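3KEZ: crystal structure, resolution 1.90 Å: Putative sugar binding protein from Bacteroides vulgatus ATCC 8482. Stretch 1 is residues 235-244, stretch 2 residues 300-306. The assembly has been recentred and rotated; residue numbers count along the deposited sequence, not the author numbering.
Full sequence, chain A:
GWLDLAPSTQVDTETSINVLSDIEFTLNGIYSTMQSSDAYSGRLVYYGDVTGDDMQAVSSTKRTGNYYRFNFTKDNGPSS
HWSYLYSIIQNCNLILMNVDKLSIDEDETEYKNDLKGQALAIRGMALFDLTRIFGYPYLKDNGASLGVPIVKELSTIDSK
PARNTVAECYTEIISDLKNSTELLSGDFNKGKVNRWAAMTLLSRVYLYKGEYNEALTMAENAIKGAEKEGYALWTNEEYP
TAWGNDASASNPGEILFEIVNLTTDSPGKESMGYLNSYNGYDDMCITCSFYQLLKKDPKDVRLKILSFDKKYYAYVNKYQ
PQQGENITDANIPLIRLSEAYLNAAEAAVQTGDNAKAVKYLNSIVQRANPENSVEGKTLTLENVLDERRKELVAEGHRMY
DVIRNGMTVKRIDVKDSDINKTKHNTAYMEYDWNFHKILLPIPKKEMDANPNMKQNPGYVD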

ATOM      1  N   THR A 235     -17.729  -1.949 -11.857  1.00  9.75           N
ATOM      2  CA  THR A 235     -18.021  -1.775 -13.278  1.00 11.07           C
ATOM      3  C   THR A 235     -17.541  -0.405 -13.783  1.00  9.88           C
ATOM      4  O   THR A 235     -17.279   0.525 -13.003  1.00 11.11           O
ATOM      5  CB  THR A 235     -19.513  -1.888 -13.581  1.00 12.74           C
ATOM      6  OG1 THR A 235     -20.186  -0.777 -12.983  1.00 11.52           O
ATOM      7  CG2 THR A 235     -20.107  -3.212 -13.036  1.00 10.24           C
ATOM      8  N   ASN A 236     -17.424  -0.287 -15.093  1.00 10.14           N
ATOM      9  CA  ASN A 236     -17.134   1.008 -15.723  1.00 11.78           C
ATOM     10  C   ASN A 236     -18.120   2.079 -15.235  1.00 11.33           C
ATOM     11  O   ASN A 236     -17.733   3.179 -14.888  1.00 11.09           O
ATOM     12  CB  ASN A 236     -17.200   0.831 -17.237  1.00 12.26           C
ATOM     13  CG  ASN A 236     -16.970   2.091 -17.992  1.00 13.85           C
ATOM     14  OD1 ASN A 236     -17.937   2.775 -18.360  1.00 15.93           O
ATOM     15  ND2 ASN A 236     -15.703   2.404 -18.284  1.00  7.78           N
ATOM     16  N   GLU A 237     -19.401   1.726 -15.169  1.00 11.99           N
ATOM     17  CA  GLU A 237     -20.436   2.634 -14.649  1.00 12.21           C
ATOM     18  C   GLU A 237     -20.299   3.022 -13.164  1.00 10.40           C
ATOM     19  O   GLU A 237     -20.534   4.169 -12.798  1.00  9.78           O
ATOM     20  CB  GLU A 237     -21.816   2.021 -14.890  1.00 12.77           C
ATOM     21  CG  GLU A 237     -22.942   2.984 -14.617  1.00 23.24           C
ATOM     22  CD  GLU A 237     -24.277   2.460 -15.063  1.00 35.88           C
ATOM     23  OE1 GLU A 237     -24.310   1.571 -15.953  1.00 48.99           O
ATOM     24  OE2 GLU A 237     -25.301   2.958 -14.536  1.00 49.81           O
ATOM     25  N   GLU A 238     -19.910   2.072 -12.327  1.00  9.76           N
ATOM     26  CA  GLU A 238     -19.740   2.296 -10.889  1.00  8.96           C
ATOM     27  C   GLU A 238     -18.489   3.097 -10.560  1.00  9.99           C
ATOM     28  O   GLU A 238     -18.460   3.846  -9.570  1.00 10.73           O
ATOM     29  CB  GLU A 238     -19.623   0.955 -10.183  1.00 12.11           C
ATOM     30  CG  GLU A 238     -20.927   0.188 -10.113  1.00 14.93           C
ATOM     31  CD  GLU A 238     -20.774  -1.299  -9.791  1.00 23.60           C
ATOM     32  OE1 GLU A 238     -19.651  -1.847  -9.783  1.00 11.46           O
ATOM     33  OE2 GLU A 238     -21.824  -1.937  -9.566  1.00 21.59           O
ATOM     34  N   TYR A 239     -17.455   2.945 -11.379  1.00 10.79           N
ATOM     35  CA  TYR A 239     -16.093   3.349 -10.986  1.00 10.32           C
ATOM     36  C   TYR A 239     -15.972   4.783 -10.462  1.00 12.16           C
ATOM     37  O   TYR A 239     -15.347   5.001  -9.423  1.00 13.16           O
ATOM     38  CB  TYR A 239     -15.121   3.145 -12.127  1.00  8.56           C
ATOM     39  CG  TYR A 239     -13.679   3.146 -11.725  1.00  9.97           C
ATOM     40  CD1 TYR A 239     -12.931   4.332 -11.687  1.00  7.18           C
ATOM     41  CD2 TYR A 239     -13.040   1.972 -11.427  1.00  8.97           C
ATOM     42  CE1 TYR A 239     -11.572   4.323 -11.373  1.00 13.06           C
ATOM     43  CE2 TYR A 239     -11.713   1.949 -11.097  1.00  7.92           C
ATOM     44  CZ  TYR A 239     -10.967   3.126 -11.073  1.00 13.40           C
ATOM     45  OH  TYR A 239      -9.645   3.056 -10.745  1.00  9.15           O
ATOM     46  N   PRO A 240     -16.586   5.758 -11.153  1.00 11.86           N
ATOM     47  CA  PRO A 240     -16.374   7.145 -10.718  1.00 11.58           C
ATOM     48  C   PRO A 240     -16.861   7.438  -9.286  1.00 11.41           C
ATOM     49  O   PRO A 240     -16.304   8.314  -8.643  1.00  9.55           O
ATOM     50  CB  PRO A 240     -17.164   7.952 -11.744  1.00 15.75           C
ATOM     51  CG  PRO A 240     -17.242   7.075 -12.960  1.00 11.41           C
ATOM     52  CD  PRO A 240     -17.335   5.675 -12.416  1.00 11.55           C
ATOM     53  N   THR A 241     -17.882   6.727  -8.796  1.00 10.65           N
ATOM     54  CA  THR A 241     -18.435   7.012  -7.465  1.00 12.67           C
ATOM     55  C   THR A 241     -18.331   5.880  -6.438  1.00 13.34           C
ATOM     56  O   THR A 241     -18.707   6.079  -5.273  1.00 11.46           O
ATOM     57  CB  THR A 241     -19.930   7.451  -7.527  1.00 10.17           C
ATOM     58  OG1 THR A 241     -20.722   6.371  -8.034  1.00 16.19           O
ATOM     59  CG2 THR A 241     -20.101   8.703  -8.392  1.00  8.74           C
ATOM     60  N   ALA A 242     -17.820   4.717  -6.853  1.00 11.63           N
ATOM     61  CA  ALA A 242     -17.850   3.512  -6.017  1.00 11.67           C
ATOM     62  C   ALA A 242     -16.988   3.723  -4.750  1.00 13.12           C
ATOM     63  O   ALA A 242     -17.251   3.144  -3.689  1.00 13.02           O
ATOM     64  CB  ALA A 242     -17.328   2.291  -6.814  1.00 12.00           C
ATOM     65  N   TRP A 243     -15.972   4.566  -4.903  1.00 11.54           N
ATOM     66  CA  TRP A 243     -15.058   4.961  -3.839  1.00 13.93           C
ATOM     67  C   TRP A 243     -15.745   5.554  -2.598  1.00 16.98           C
ATOM     68  O   TRP A 243     -15.177   5.509  -1.508  1.00 17.70           O
ATOM     69  CB  TRP A 243     -14.080   6.012  -4.374  1.00 11.75           C
ATOM     70  CG  TRP A 243     -13.398   5.582  -5.610  1.00 15.78           C
ATOM     71  CD1 TRP A 243     -13.838   5.753  -6.895  1.00 17.68           C
ATOM     72  CD2 TRP A 243     -12.168   4.859  -5.699  1.00  9.50           C
ATOM     73  NE1 TRP A 243     -12.954   5.170  -7.781  1.00 17.80           N
ATOM     74  CE2 TRP A 243     -11.918   4.625  -7.068  1.00 10.91           C
ATOM     75  CE3 TRP A 243     -11.244   4.391  -4.749  1.00 12.22           C
ATOM     76  CZ2 TRP A 243     -10.795   3.939  -7.512  1.00 11.97           C
ATOM     77  CZ3 TRP A 243     -10.131   3.723  -5.197  1.00  8.79           C
ATOM     78  CH2 TRP A 243      -9.915   3.503  -6.570  1.00  7.74           C
ATOM     79  N   GLY A 244     -16.934   6.144  -2.760  1.00 16.99           N
ATOM     80  CA  GLY A 244     -17.690   6.713  -1.620  1.00 16.19           C
ATOM     81  C   GLY A 244     -18.791   5.822  -1.062  1.00 16.52           C
ATOM     82  O   GLY A 244     -19.448   6.195  -0.065  1.00 16.17           O
ATOM     83  N   ASP A 300     -11.245   6.857 -21.043  1.00 11.51           N
ATOM     84  CA  ASP A 300     -10.748   6.089 -19.917  1.00 10.71           C
ATOM     85  C   ASP A 300     -11.549   6.518 -18.694  1.00 11.30           C
ATOM     86  O   ASP A 300     -11.552   7.709 -18.323  1.00 11.78           O
ATOM     87  CB  ASP A 300      -9.223   6.317 -19.734  1.00 10.86           C
ATOM     88  CG  ASP A 300      -8.601   5.361 -18.723  1.00 15.08           C
ATOM     89  OD1 ASP A 300      -9.166   5.211 -17.613  1.00 10.54           O
ATOM     90  OD2 ASP A 300      -7.577   4.735 -19.036  1.00 11.09           O
ATOM     91  N   VAL A 301     -12.232   5.568 -18.051  1.00  9.58           N
ATOM     92  CA  VAL A 301     -13.121   5.925 -16.921  1.00  7.80           C
ATOM     93  C   VAL A 301     -12.337   6.547 -15.755  1.00 10.32           C
ATOM     94  O   VAL A 301     -12.884   7.319 -14.974  1.00 11.03           O
ATOM     95  CB  VAL A 301     -13.930   4.724 -16.429  1.00 11.33           C
ATOM     96  CG1 VAL A 301     -13.072   3.843 -15.540  1.00  8.81           C
ATOM     97  CG2 VAL A 301     -15.226   5.175 -15.739  1.00  3.68           C
ATOM     98  N   ARG A 302     -11.037   6.295 -15.660  1.00  9.59           N
ATOM     99  CA  ARG A 302     -10.282   6.847 -14.550  1.00 12.91           C
ATOM    100  C   ARG A 302     -10.068   8.367 -14.660  1.00 13.29           C
ATOM    101  O   ARG A 302      -9.773   9.033 -13.667  1.00 12.95           O
ATOM    102  CB  ARG A 302      -8.959   6.084 -14.375  1.00 13.97           C
ATOM    103  CG  ARG A 302      -9.210   4.633 -13.966  1.00 14.85           C
ATOM    104  CD  ARG A 302      -8.027   3.710 -14.215  1.00 13.94           C
ATOM    105  NE  ARG A 302      -7.708   3.582 -15.639  1.00 14.71           N
ATOM    106  CZ  ARG A 302      -7.076   2.536 -16.177  1.00 11.80           C
ATOM    107  NH1 ARG A 302      -6.694   1.488 -15.430  1.00 14.21           N
ATOM    108  NH2 ARG A 302      -6.810   2.549 -17.462  1.00  8.84           N
ATOM    109  N   LEU A 303     -10.230   8.925 -15.862  1.00 12.51           N
ATOM    110  CA  LEU A 303     -10.280  10.380 -15.993  1.00 11.04           C
ATOM    111  C   LEU A 303     -11.411  10.951 -15.124  1.00 11.04           C
ATOM    112  O   LEU A 303     -11.271  12.055 -14.602  1.00  9.04           O
ATOM    113  CB  LEU A 303     -10.452  10.826 -17.451  1.00  8.50           C
ATOM    114  CG  LEU A 303      -9.261  10.578 -18.381  1.00 10.64           C
ATOM    115  CD1 LEU A 303      -9.665  10.641 -19.866  1.00 11.71           C
ATOM    116  CD2 LEU A 303      -8.210  11.629 -18.037  1.00  5.78           C
ATOM    117  N   LYS A 304     -12.484  10.186 -14.905  1.00  9.21           N
ATOM    118  CA  LYS A 304     -13.617  10.704 -14.130  1.00  9.37           C
ATOM    119  C   LYS A 304     -13.436  10.735 -12.611  1.00 13.19           C
ATOM    120  O   LYS A 304     -14.352  11.140 -11.894  1.00 13.30           O
ATOM    121  CB  LYS A 304     -14.870   9.909 -14.469  1.00 11.16           C
ATOM    122  CG  LYS A 304     -15.382  10.158 -15.867  1.00 11.08           C
ATOM    123  CD  LYS A 304     -16.529   9.210 -16.183  1.00 23.40           C
ATOM    124  CE  LYS A 304     -17.223   9.580 -17.490  1.00 23.72           C
ATOM    125  NZ  LYS A 304     -18.515   8.859 -17.628  1.00 33.23           N
ATOM    126  N   ILE A 305     -12.282  10.293 -12.112  1.00 14.68           N
ATOM    127  CA  ILE A 305     -11.969  10.429 -10.692  1.00 13.46           C
ATOM    128  C   ILE A 305     -10.921  11.507 -10.447  1.00 12.88           C
ATOM    129  O   ILE A 305     -10.332  11.566  -9.372  1.00 13.04           O
ATOM    130  CB  ILE A 305     -11.579   9.090  -9.992  1.00 15.49           C
ATOM    131  CG1 ILE A 305     -10.344   8.403 -10.597  1.00 14.95           C
ATOM    132  CG2 ILE A 305     -12.794   8.152  -9.917  1.00 17.63           C
ATOM    133  CD1 ILE A 305      -9.040   9.212 -10.436  1.00 18.41           C
ATOM    134  N   LEU A 306     -10.707  12.346 -11.448  1.00 11.80           N
ATOM    135  CA  LEU A 306      -9.856  13.504 -11.330  1.00 12.07           C
ATOM    136  C   LEU A 306     -10.743  14.693 -10.986  1.00 10.11           C
ATOM    137  O   LEU A 306     -11.793  14.889 -11.574  1.00 13.59           O
ATOM    138  CB  LEU A 306      -9.094  13.748 -12.635  1.00 12.86           C
ATOM    139  CG  LEU A 306      -8.075  12.701 -13.142  1.00  7.79           C
ATOM    140  CD1 LEU A 306      -7.350  13.331 -14.357  1.00  6.68           C
ATOM    141  CD2 LEU A 306      -7.108  12.247 -11.985  1.00  5.33           C
TER
HETATM  142  O   HOH W   1     -16.027  11.161  -9.168  0.50 13.40           O

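Segments far apart in sequence, each with its backbone hydrogen-bonded locally, often pack through a few apolar side chains, and this contact from a putative sugar binding protein is a compact example. No direct hydrogen bond joins the two stretches; about 370 Å² of surface, both sides summed, is buried, largely by apolar side-chain packing. At the centre stands Val301, whose CA-to-CB bond points toward the other stretch. Its chi1 of 79° (p) sends the two methyls to different neighbours: Val301 CG1 lies 3.9 Å from Tyr239 CD1 and makes an off-centre CH-pi contact, 4.3 Å from the ring centroid, while Val301 CG2 lies 3.9 Å from Pro240 CG. A branched, rigid side chain suits this place because it fills two adjoining surfaces without needing a long reach.

Ile305, four residues further on, continues the apolar patch. Its CG2 methyl sits 3.7 Å from Pro240 O, 3.7 Å from Trp243 NE1 and 4.2 Å from Tyr239 CD1, so a single methyl is shared among three residues. The Tyr239 ring, buried with chi1 t, suits its place because its OH is hydrogen-bonded elsewhere in the structure; Tyr239 CE1 lies 3.5 Å from Arg302 CG. The arginine's methylenes pack here while its charged end is satisfied: Arg302 NH2 forms a salt bridge with Asp300 OD2 (2.8 Å), Arg302 NE donates to Asp300 OD1 (2.9 Å), and the guanidinium also bonds elsewhere.

Exposed Lys304 lays its chain, extended beyond chi1, past the proline, Lys304 CD 3.9 Å from Pro240 CG, leaving its amine beyond the apolar contact. Asn236 O lies 3.3 Å from Val301 CG2, and Asn236 ND2, hydrogen-bonded elsewhere, 3.5 Å from Val301 CB. Finally, one water bridges the stretches, donating to Pro240 O (2.9 Å) and Lys304 O (3.2 Å), thereby linking two carbonyls that cannot bond each other.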